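Local coordinates for protein group 3 allergen SMIPP-S Yv6023A04 (Sarcoptes scabiei type hominis, PDB 3H7O) that belongs to the S1 (trypsin-like) serine protease family but is an inactivated paralogue, so it probably lacks the proteolytic activity of its relatives, at residues I32-T40 with W220-K228; C155-L164 with F200-V210. The protein carries 3 engineered substitutions. All blocks are in the same frame, centred on the assembly; numbering follows the deposited sequence.

Interaction 1 (I32-T40 with W220-K228)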
loop_
_atom_site.group_PDB
_atom_site.type_symbol
_atom_site.label_atom_id
_atom_site.label_comp_id
_atom_site.label_asym_id
_atom_site.label_seq_id
_atom_site.Cartn_x
_atom_site.Cartn_y
_atom_site.Cartn_z
ATOM N N ILE A 32 6.180 -5.332 2.891
ATOM C CA ILE A 32 7.537 -5.875 2.979
ATOM C C ILE A 32 7.774 -6.794 1.778
ATOM O O ILE A 32 7.038 -7.763 1.574
ATOM C CB ILE A 32 7.761 -6.666 4.290
ATOM C CG1 ILE A 32 7.565 -5.761 5.511
ATOM C CG2 ILE A 32 9.155 -7.304 4.314
ATOM C CD1 ILE A 32 7.503 -6.514 6.840
ATOM N N LEU A 33 8.778 -6.461 0.973
ATOM C CA LEU A 33 9.224 -7.325 -0.122
ATOM C C LEU A 33 10.385 -8.214 0.322
ATOM O O LEU A 33 10.544 -9.334 -0.171
ATOM C CB LEU A 33 9.642 -6.488 -1.334
ATOM C CG LEU A 33 8.576 -5.614 -2.009
ATOM C CD1 LEU A 33 9.224 -4.727 -3.060
ATOM C CD2 LEU A 33 7.475 -6.468 -2.623
ATOM N N SER A 34 11.203 -7.682 1.230
ATOM C CA SER A 34 12.300 -8.404 1.883
ATOM C C SER A 34 12.801 -7.527 3.033
ATOM O O SER A 34 12.243 -6.456 3.283
ATOM C CB SER A 34 13.439 -8.700 0.899
ATOM O OG SER A 34 14.170 -7.526 0.594
ATOM N N GLN A 35 13.859 -7.957 3.717
ATOM C CA GLN A 35 14.432 -7.155 4.811
ATOM C C GLN A 35 14.997 -5.816 4.324
ATOM O O GLN A 35 15.194 -4.897 5.118
ATOM C CB GLN A 35 15.509 -7.941 5.568
ATOM C CG GLN A 35 16.783 -8.195 4.763
ATOM C CD GLN A 35 17.822 -8.999 5.521
ATOM O OE1 GLN A 35 17.956 -8.881 6.737
ATOM N NE2 GLN A 35 18.576 -9.813 4.794
ATOM N N TRP A 36 15.244 -5.713 3.020
ATOM C CA TRP A 36 15.870 -4.529 2.437
ATOM C C TRP A 36 14.912 -3.573 1.715
ATOM O O TRP A 36 15.246 -2.402 1.525
ATOM C CB TRP A 36 16.982 -4.936 1.464
ATOM C CG TRP A 36 18.152 -5.632 2.100
ATOM C CD1 TRP A 36 18.556 -6.921 1.883
ATOM C CD2 TRP A 36 19.081 -5.074 3.042
ATOM N NE1 TRP A 36 19.676 -7.200 2.631
ATOM C CE2 TRP A 36 20.018 -6.086 3.352
ATOM C CE3 TRP A 36 19.212 -3.818 3.656
ATOM C CZ2 TRP A 36 21.072 -5.882 4.252
ATOM C CZ3 TRP A 36 20.259 -3.615 4.545
ATOM C CH2 TRP A 36 21.175 -4.644 4.836
ATOM N N PHE A 37 13.746 -4.068 1.296
ATOM C CA PHE A 37 12.852 -3.289 0.434
ATOM C C PHE A 37 11.386 -3.304 0.855
ATOM O O PHE A 37 10.842 -4.342 1.241
ATOM C CB PHE A 37 12.962 -3.756 -1.028
ATOM C CG PHE A 37 14.339 -3.599 -1.624
ATOM C CD1 PHE A 37 14.766 -2.367 -2.116
ATOM C CD2 PHE A 37 15.199 -4.691 -1.712
ATOM C CE1 PHE A 37 16.033 -2.223 -2.672
ATOM C CE2 PHE A 37 16.471 -4.557 -2.266
ATOM C CZ PHE A 37 16.889 -3.319 -2.747
ATOM N N VAL A 38 10.755 -2.136 0.760
ATOM C CA VAL A 38 9.322 -1.991 1.002
ATOM C C VAL A 38 8.630 -1.376 -0.215
ATOM O O VAL A 38 9.125 -0.403 -0.790
ATOM C CB VAL A 38 9.033 -1.136 2.270
ATOM C CG1 VAL A 38 7.560 -0.690 2.320
ATOM C CG2 VAL A 38 9.394 -1.915 3.533
ATOM N N LEU A 39 7.487 -1.948 -0.591
ATOM C CA LEU A 39 6.684 -1.451 -1.707
ATOM C C LEU A 39 5.550 -0.566 -1.195
ATOM O O LEU A 39 4.792 -0.967 -0.309
ATOM C CB LEU A 39 6.112 -2.621 -2.520
ATOM C CG LEU A 39 5.475 -2.329 -3.887
ATOM C CD1 LEU A 39 6.526 -1.904 -4.900
ATOM C CD2 LEU A 39 4.727 -3.551 -4.393
ATOM N N THR A 40 5.432 0.633 -1.762
ATOM C CA THR A 40 4.401 1.583 -1.343
ATOM C C THR A 40 3.837 2.359 -2.540
ATOM O O THR A 40 4.132 2.034 -3.696
ATOM C CB THR A 40 4.929 2.536 -0.216
ATOM O OG1 THR A 40 3.847 3.293 0.338
ATOM C CG2 THR A 40 6.022 3.484 -0.728
ATOM N N TRP A 220 10.168 -5.055 -12.955
ATOM C CA TRP A 220 10.887 -3.905 -12.415
ATOM C C TRP A 220 11.204 -4.094 -10.927
ATOM O O TRP A 220 12.315 -3.794 -10.487
ATOM C CB TRP A 220 10.076 -2.623 -12.657
ATOM C CG TRP A 220 10.540 -1.422 -11.875
ATOM C CD1 TRP A 220 11.699 -0.719 -12.057
ATOM C CD2 TRP A 220 9.847 -0.782 -10.794
ATOM N NE1 TRP A 220 11.772 0.318 -11.152
ATOM C CE2 TRP A 220 10.648 0.303 -10.367
ATOM C CE3 TRP A 220 8.625 -1.016 -10.147
ATOM C CZ2 TRP A 220 10.269 1.150 -9.319
ATOM C CZ3 TRP A 220 8.247 -0.173 -9.102
ATOM C CH2 TRP A 220 9.070 0.897 -8.702
ATOM N N ILE A 221 10.230 -4.602 -10.170
ATOM C CA ILE A 221 10.408 -4.896 -8.739
ATOM C C ILE A 221 11.529 -5.919 -8.515
ATOM O O ILE A 221 12.398 -5.717 -7.662
ATOM C CB ILE A 221 9.081 -5.371 -8.080
ATOM C CG1 ILE A 221 8.063 -4.227 -8.038
ATOM C CG2 ILE A 221 9.324 -5.906 -6.663
ATOM C CD1 ILE A 221 6.629 -4.675 -7.807
ATOM N N GLN A 222 11.512 -7.001 -9.291
ATOM C CA GLN A 222 12.548 -8.039 -9.214
ATOM C C GLN A 222 13.945 -7.485 -9.492
ATOM O O GLN A 222 14.907 -7.878 -8.834
ATOM C CB GLN A 222 12.245 -9.198 -10.168
ATOM C CG GLN A 222 11.171 -10.159 -9.677
ATOM C CD GLN A 222 10.715 -11.144 -10.749
ATOM O OE1 GLN A 222 11.093 -11.038 -11.921
ATOM N NE2 GLN A 222 9.893 -12.107 -10.350
ATOM N N ASP A 223 14.042 -6.570 -10.457
ATOM C CA ASP A 223 15.302 -5.884 -10.772
ATOM C C ASP A 223 15.846 -5.071 -9.598
ATOM O O ASP A 223 17.054 -5.038 -9.366
ATOM C CB ASP A 223 15.136 -4.980 -11.998
ATOM C CG ASP A 223 15.087 -5.757 -13.302
ATOM O OD1 ASP A 223 15.511 -6.933 -13.324
ATOM O OD2 ASP A 223 14.624 -5.184 -14.312
ATOM N N ILE A 224 14.954 -4.412 -8.866
ATOM C CA ILE A 224 15.347 -3.633 -7.692
ATOM C C ILE A 224 15.690 -4.545 -6.507
ATOM O O ILE A 224 16.703 -4.337 -5.842
ATOM C CB ILE A 224 14.261 -2.593 -7.293
ATOM C CG1 ILE A 224 13.870 -1.700 -8.487
ATOM C CG2 ILE A 224 14.703 -1.757 -6.087
ATOM C CD1 ILE A 224 15.008 -0.918 -9.135
ATOM N N ILE A 225 14.852 -5.555 -6.259
ATOM C CA ILE A 225 15.054 -6.506 -5.153
ATOM C C ILE A 225 16.424 -7.187 -5.207
ATOM O O ILE A 225 17.064 -7.383 -4.172
ATOM C CB ILE A 225 13.927 -7.584 -5.093
ATOM C CG1 ILE A 225 12.667 -7.007 -4.450
ATOM C CG2 ILE A 225 14.383 -8.835 -4.321
ATOM C CD1 ILE A 225 11.503 -7.987 -4.394
ATOM N N LYS A 226 16.868 -7.526 -6.414
ATOM C CA LYS A 226 18.139 -8.237 -6.607
ATOM C C LYS A 226 19.386 -7.376 -6.348
ATOM O O LYS A 226 20.504 -7.894 -6.337
ATOM C CB LYS A 226 18.193 -8.879 -8.003
ATOM C CG LYS A 226 18.304 -7.888 -9.159
ATOM C CD LYS A 226 17.989 -8.533 -10.506
ATOM C CE LYS A 226 19.163 -9.314 -11.062
ATOM N NZ LYS A 226 18.854 -9.867 -12.412
ATOM N N LYS A 227 19.187 -6.074 -6.135
ATOM C CA LYS A 227 20.287 -5.148 -5.821
ATOM C C LYS A 227 20.997 -5.497 -4.511
ATOM O O LYS A 227 22.207 -5.301 -4.388
ATOM C CB LYS A 227 19.795 -3.698 -5.772
ATOM C CG LYS A 227 19.443 -3.100 -7.125
ATOM C CD LYS A 227 19.134 -1.613 -7.001
ATOM C CE LYS A 227 18.632 -1.027 -8.313
ATOM N NZ LYS A 227 19.626 -1.128 -9.420
ATOM N N LYS A 228 20.237 -5.995 -3.536
ATOM C CA LYS A 228 20.806 -6.520 -2.289
ATOM C C LYS A 228 19.954 -7.638 -1.682
ATOM O O LYS A 228 18.731 -7.643 -1.790
ATOM C CB LYS A 228 21.075 -5.407 -1.260
ATOM C CG LYS A 228 20.055 -4.280 -1.228
ATOM C CD LYS A 228 20.115 -3.476 0.072
ATOM C CE LYS A 228 21.329 -2.562 0.166
ATOM N NZ LYS A 228 21.137 -1.520 1.224
ATOM O OXT LYS A 228 20.472 -8.571 -1.068
HETATM O O HOH W 1 16.199 -7.967 -1.077
HETATM O O HOH W 2 21.246 -9.336 1.417
#
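F37 and L39 of strand 37-40 face I221, I224 and I225 of helix 220-225, and the two short segments run nearly antiparallel at 153°, with axes 10.3 Å apart at closest approach. F37 is the middle of the contact. Its CG lies anti to the carbonyl carbon (chi1 -61°), which turns the ring toward the helix end. The I224-I225 peptide lies over one ring face, offset toward the rim. The far ring atom CZ of F37 is 3.3 Å from the carbonyl O of I224, and CE1 of F37 lies 3.7 Å from I224 CG2. K228 CG touches CZ from an oblique direction. Away from the chain terminus the packing is purely aliphatic. L33 CD1 meets I221 CG2 at 3.8 Å, and L39 CD1 meets I221 CD1 at 4.0 Å. L33 CB also touches I225 CD1.

W36 lies at the outer end, sandwiched between Q35 CG on one face and K228 CD on the other. K228 CD is 3.5 Å from W36 CD2. A bend at chi3 (74°) carries K228 NZ off-centre above the CE3-CZ3 side of the W36 six-membered ring, 4.4 Å from its centroid, in a cation-pi contact. NZ also donates to L95 O. The terminal carboxylate of K228 is tied in through water. One water joins its O to S34 OG, and another joins OXT to W36 NE1. S34 OG also accepts from W36 N at 3.2 Å, forming an ST turn.

The contact packs the C-terminal helix of the chymotrypsin-like fold against the N-terminal barrel. It has no direct hydrogen bond across it. Its hold is therefore apolar at the buried end, and aromatic, cationic and water-mediated at the chain terminus.

Interaction 2 (C155-L164 with F200-V210). With SO4 (sulfate ion), chain D.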
loop_
_atom_site.group_PDB
_atom_site.type_symbol
_atom_site.label_atom_id
_atom_site.label_comp_id
_atom_site.label_asym_id
_atom_site.label_seq_id
_atom_site.Cartn_x
_atom_site.Cartn_y
_atom_site.Cartn_z
ATOM N N CYS A 155 -15.321 0.306 -13.965
ATOM C CA CYS A 155 -14.699 1.141 -12.944
ATOM C C CYS A 155 -14.192 2.462 -13.525
ATOM O O CYS A 155 -14.309 3.505 -12.884
ATOM C CB CYS A 155 -13.560 0.378 -12.259
ATOM S SG CYS A 155 -12.595 1.335 -11.059
ATOM N N ARG A 156 -13.641 2.420 -14.738
ATOM C CA ARG A 156 -13.158 3.642 -15.392
ATOM C C ARG A 156 -14.273 4.644 -15.717
ATOM O O ARG A 156 -14.080 5.850 -15.553
ATOM C CB ARG A 156 -12.314 3.333 -16.635
ATOM C CG ARG A 156 -10.885 2.918 -16.303
ATOM C CD ARG A 156 -9.900 3.247 -17.425
ATOM N NE ARG A 156 -8.668 2.455 -17.327
ATOM C CZ ARG A 156 -8.536 1.216 -17.797
ATOM N NH1 ARG A 156 -7.384 0.573 -17.666
ATOM N NH2 ARG A 156 -9.557 0.613 -18.399
ATOM N N THR A 157 -15.429 4.157 -16.163
ATOM C CA THR A 157 -16.556 5.059 -16.437
ATOM C C THR A 157 -17.070 5.726 -15.150
ATOM O O THR A 157 -17.487 6.881 -15.176
ATOM C CB THR A 157 -17.700 4.410 -17.288
ATOM O OG1 THR A 157 -18.872 5.236 -17.254
ATOM C CG2 THR A 157 -18.071 3.031 -16.791
ATOM N N LYS A 158 -17.001 5.008 -14.029
ATOM C CA LYS A 158 -17.390 5.571 -12.733
ATOM C C LYS A 158 -16.441 6.680 -12.276
ATOM O O LYS A 158 -16.869 7.641 -11.635
ATOM C CB LYS A 158 -17.495 4.479 -11.665
ATOM C CG LYS A 158 -18.752 3.641 -11.786
ATOM C CD LYS A 158 -18.799 2.531 -10.755
ATOM C CE LYS A 158 -20.063 1.714 -10.912
ATOM N NZ LYS A 158 -20.183 0.670 -9.865
ATOM N N TYR A 159 -15.162 6.547 -12.619
ATOM C CA TYR A 159 -14.164 7.563 -12.290
ATOM C C TYR A 159 -14.196 8.768 -13.229
ATOM O O TYR A 159 -13.557 9.788 -12.959
ATOM C CB TYR A 159 -12.764 6.946 -12.216
ATOM C CG TYR A 159 -12.417 6.461 -10.829
ATOM C CD1 TYR A 159 -12.912 5.246 -10.344
ATOM C CD2 TYR A 159 -11.605 7.225 -9.992
ATOM C CE1 TYR A 159 -12.599 4.803 -9.054
ATOM C CE2 TYR A 159 -11.280 6.789 -8.709
ATOM C CZ TYR A 159 -11.779 5.583 -8.244
ATOM O OH TYR A 159 -11.446 5.162 -6.969
ATOM N N GLY A 160 -14.948 8.641 -14.321
ATOM C CA GLY A 160 -15.225 9.749 -15.236
ATOM C C GLY A 160 -13.991 10.428 -15.806
ATOM O O GLY A 160 -13.208 9.794 -16.507
ATOM N N PRO A 161 -13.808 11.726 -15.499
ATOM C CA PRO A 161 -12.689 12.507 -16.039
ATOM C C PRO A 161 -11.329 12.172 -15.420
ATOM O O PRO A 161 -10.311 12.670 -15.897
ATOM C CB PRO A 161 -13.079 13.950 -15.703
ATOM C CG PRO A 161 -13.930 13.832 -14.491
ATOM C CD PRO A 161 -14.703 12.553 -14.667
ATOM N N ILE A 162 -11.320 11.352 -14.369
ATOM C CA ILE A 162 -10.083 10.935 -13.707
ATOM C C ILE A 162 -9.426 9.797 -14.487
ATOM O O ILE A 162 -10.007 8.716 -14.638
ATOM C CB ILE A 162 -10.326 10.511 -12.229
ATOM C CG1 ILE A 162 -10.716 11.731 -11.379
ATOM C CG2 ILE A 162 -9.092 9.804 -11.648
ATOM C CD1 ILE A 162 -11.155 11.403 -9.956
ATOM N N PHE A 163 -8.215 10.048 -14.980
ATOM C CA PHE A 163 -7.489 9.040 -15.746
ATOM C C PHE A 163 -7.042 7.877 -14.869
ATOM O O PHE A 163 -6.441 8.072 -13.804
ATOM C CB PHE A 163 -6.277 9.639 -16.477
ATOM C CG PHE A 163 -5.433 8.610 -17.187
ATOM C CD1 PHE A 163 -5.786 8.156 -18.455
ATOM C CD2 PHE A 163 -4.295 8.084 -16.582
ATOM C CE1 PHE A 163 -5.017 7.194 -19.114
ATOM C CE2 PHE A 163 -3.519 7.121 -17.232
ATOM C CZ PHE A 163 -3.886 6.678 -18.502
ATOM N N LEU A 164 -7.339 6.668 -15.334
ATOM C CA LEU A 164 -6.801 5.450 -14.734
ATOM C C LEU A 164 -6.021 4.697 -15.799
ATOM O O LEU A 164 -6.518 4.488 -16.901
ATOM C CB LEU A 164 -7.920 4.560 -14.191
ATOM C CG LEU A 164 -8.802 5.073 -13.049
ATOM C CD1 LEU A 164 -9.889 4.058 -12.769
ATOM C CD2 LEU A 164 -7.982 5.329 -11.801
ATOM N N PHE A 200 -7.505 8.377 -4.904
ATOM C CA PHE A 200 -7.835 9.590 -5.636
ATOM C C PHE A 200 -8.798 10.442 -4.810
ATOM O O PHE A 200 -9.979 10.111 -4.700
ATOM C CB PHE A 200 -8.449 9.246 -6.997
ATOM C CG PHE A 200 -7.487 8.596 -7.945
ATOM C CD1 PHE A 200 -6.769 9.361 -8.862
ATOM C CD2 PHE A 200 -7.287 7.216 -7.917
ATOM C CE1 PHE A 200 -5.871 8.762 -9.739
ATOM C CE2 PHE A 200 -6.390 6.611 -8.785
ATOM C CZ PHE A 200 -5.682 7.385 -9.700
ATOM N N PRO A 201 -8.289 11.537 -4.213
ATOM C CA PRO A 201 -9.092 12.420 -3.355
ATOM C C PRO A 201 -10.338 12.994 -4.038
ATOM O O PRO A 201 -11.345 13.242 -3.371
ATOM C CB PRO A 201 -8.113 13.549 -2.993
ATOM C CG PRO A 201 -6.984 13.432 -3.977
ATOM C CD PRO A 201 -6.884 11.976 -4.277
ATOM N N LYS A 202 -10.272 13.195 -5.352
ATOM C CA LYS A 202 -11.377 13.814 -6.088
ATOM C C LYS A 202 -12.361 12.805 -6.687
ATOM O O LYS A 202 -13.244 13.180 -7.462
ATOM C CB LYS A 202 -10.834 14.759 -7.166
ATOM C CG LYS A 202 -10.177 16.006 -6.594
ATOM C CD LYS A 202 -9.466 16.822 -7.662
ATOM C CE LYS A 202 -8.709 17.994 -7.040
ATOM N NZ LYS A 202 -7.635 17.551 -6.095
ATOM N N ARG A 203 -12.221 11.536 -6.308
ATOM C CA ARG A 203 -13.073 10.464 -6.828
ATOM C C ARG A 203 -14.557 10.697 -6.526
ATOM O O ARG A 203 -14.894 11.361 -5.539
ATOM C CB ARG A 203 -12.620 9.108 -6.286
ATOM C CG ARG A 203 -13.050 8.815 -4.860
ATOM C CD ARG A 203 -12.353 7.580 -4.353
ATOM N NE ARG A 203 -13.127 6.889 -3.327
ATOM C CZ ARG A 203 -12.646 5.916 -2.559
ATOM N NH1 ARG A 203 -11.384 5.522 -2.685
ATOM N NH2 ARG A 203 -13.429 5.343 -1.659
ATOM N N PRO A 204 -15.450 10.159 -7.378
ATOM C CA PRO A 204 -16.870 10.393 -7.155
ATOM C C PRO A 204 -17.394 9.572 -5.987
ATOM O O PRO A 204 -16.793 8.568 -5.612
ATOM C CB PRO A 204 -17.524 9.914 -8.460
ATOM C CG PRO A 204 -16.410 9.695 -9.418
ATOM C CD PRO A 204 -15.222 9.359 -8.591
ATOM N N GLU A 205 -18.508 10.016 -5.420
ATOM C CA GLU A 205 -19.204 9.264 -4.397
ATOM C C GLU A 205 -19.537 7.861 -4.906
ATOM O O GLU A 205 -20.005 7.695 -6.035
ATOM C CB GLU A 205 -20.488 9.997 -4.026
ATOM C CG GLU A 205 -21.109 9.551 -2.728
ATOM C CD GLU A 205 -22.493 10.124 -2.551
ATOM O OE1 GLU A 205 -23.404 9.728 -3.312
ATOM O OE2 GLU A 205 -22.665 10.975 -1.658
ATOM N N GLY A 206 -19.275 6.856 -4.075
ATOM C CA GLY A 206 -19.629 5.475 -4.394
ATOM C C GLY A 206 -18.626 4.733 -5.261
ATOM O O GLY A 206 -18.797 3.542 -5.523
ATOM N N ALA A 207 -17.576 5.429 -5.696
ATOM C CA ALA A 207 -16.560 4.849 -6.581
ATOM C C ALA A 207 -15.877 3.624 -5.971
ATOM O O ALA A 207 -15.667 3.568 -4.756
ATOM C CB ALA A 207 -15.512 5.894 -6.953
ATOM N N PRO A 208 -15.509 2.644 -6.818
ATOM C CA PRO A 208 -14.733 1.512 -6.317
ATOM C C PRO A 208 -13.335 1.960 -5.911
ATOM O O PRO A 208 -12.894 3.044 -6.298
ATOM C CB PRO A 208 -14.634 0.575 -7.530
ATOM C CG PRO A 208 -15.624 1.089 -8.533
ATOM C CD PRO A 208 -15.746 2.549 -8.271
ATOM N N GLU A 209 -12.655 1.135 -5.123
ATOM C CA GLU A 209 -11.258 1.374 -4.793
ATOM C C GLU A 209 -10.383 0.988 -5.983
ATOM O O GLU A 209 -10.716 0.066 -6.730
ATOM C CB GLU A 209 -10.852 0.590 -3.539
ATOM C CG GLU A 209 -11.696 0.892 -2.289
ATOM C CD GLU A 209 -11.600 2.345 -1.810
ATOM O OE1 GLU A 209 -10.586 3.021 -2.092
ATOM O OE2 GLU A 209 -12.540 2.807 -1.128
ATOM N N VAL A 210 -9.275 1.704 -6.160
ATOM C CA VAL A 210 -8.339 1.421 -7.247
ATOM C C VAL A 210 -7.008 0.953 -6.683
ATOM O O VAL A 210 -6.519 1.488 -5.681
ATOM C CB VAL A 210 -8.133 2.647 -8.177
ATOM C CG1 VAL A 210 -7.117 2.335 -9.297
ATOM C CG2 VAL A 210 -9.456 3.068 -8.791
HETATM S S SO4 D . -18.098 7.466 -0.490
HETATM O O1 SO4 D . -19.080 6.403 -0.301
HETATM O O2 SO4 D . -16.894 7.162 0.277
HETATM O O3 SO4 D . -18.657 8.739 -0.044
HETATM O O4 SO4 D . -17.769 7.554 -1.906
HETATM O O HOH W 3 -19.615 1.292 -7.266
HETATM O O HOH W 4 -9.487 6.101 -5.153
#
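Y159 and F200 meet at the apolar centre, with the edge of Y159 toward the face of F200 in an offset edge-to-face pair. The planes stand at 73° and the centroids are 5.9 Å apart. I162 CG2 touches F200 CD1, and L164 CD2 packs 3.6 Å from F200 CE2. The Y159 ring has P204 CD over one face, while R203 CB and A207 CB approach it obliquely. C155 SG, in the disulfide with C170, rests against P208 CG at 4.0 Å.

Farther out, Y159 OH donates to P208 O at 2.7 Å, nearly along the C=O axis (168°). It also accepts from a water, which accepts from F200 N and R203 NH1. R203 makes an end-on, two-pronged salt bridge with E209, NH1 to OE1 and NH2 to OE2, both 2.7 Å. Both nitrogens lie well out of the carboxylate plane. R203 CG sits between its backbone N and carbonyl carbon (chi1 78°), with the chain extended to NE. At the rim, a water links K158 NZ to G206 O, and G206 N donates to a sulfate ion, probably from the crystallisation liquor.

The helix, disulfide and returning strand are those of the C-terminal half of a trypsin-like fold. R203 and E209, which both touch S177, probably lie where active relatives have the S1 specificity pocket; their salt bridge there is consistent with an altered pocket.

How the interactions relate
The two contacts lie on opposite sides of the chain's centre, with centres about 30 Å apart and nearest atoms about 11 Å apart. Interaction 1 joins the two halves of the fold, setting the C-terminal helix on the closed barrel. Interaction 2 stays within the second half, between helix 152-159 and the loop leading into strand 209-213. That strand and helix 218-225 follow each other in the chain, which so leads from one contact to the other. Both are partly buried, with an aromatic-aliphatic core and a polar surface edge. Interaction 1 is bridged by water and cation-pi contact, whereas interaction 2 has a direct hydrogen bond across it and a salt bridge within one segment.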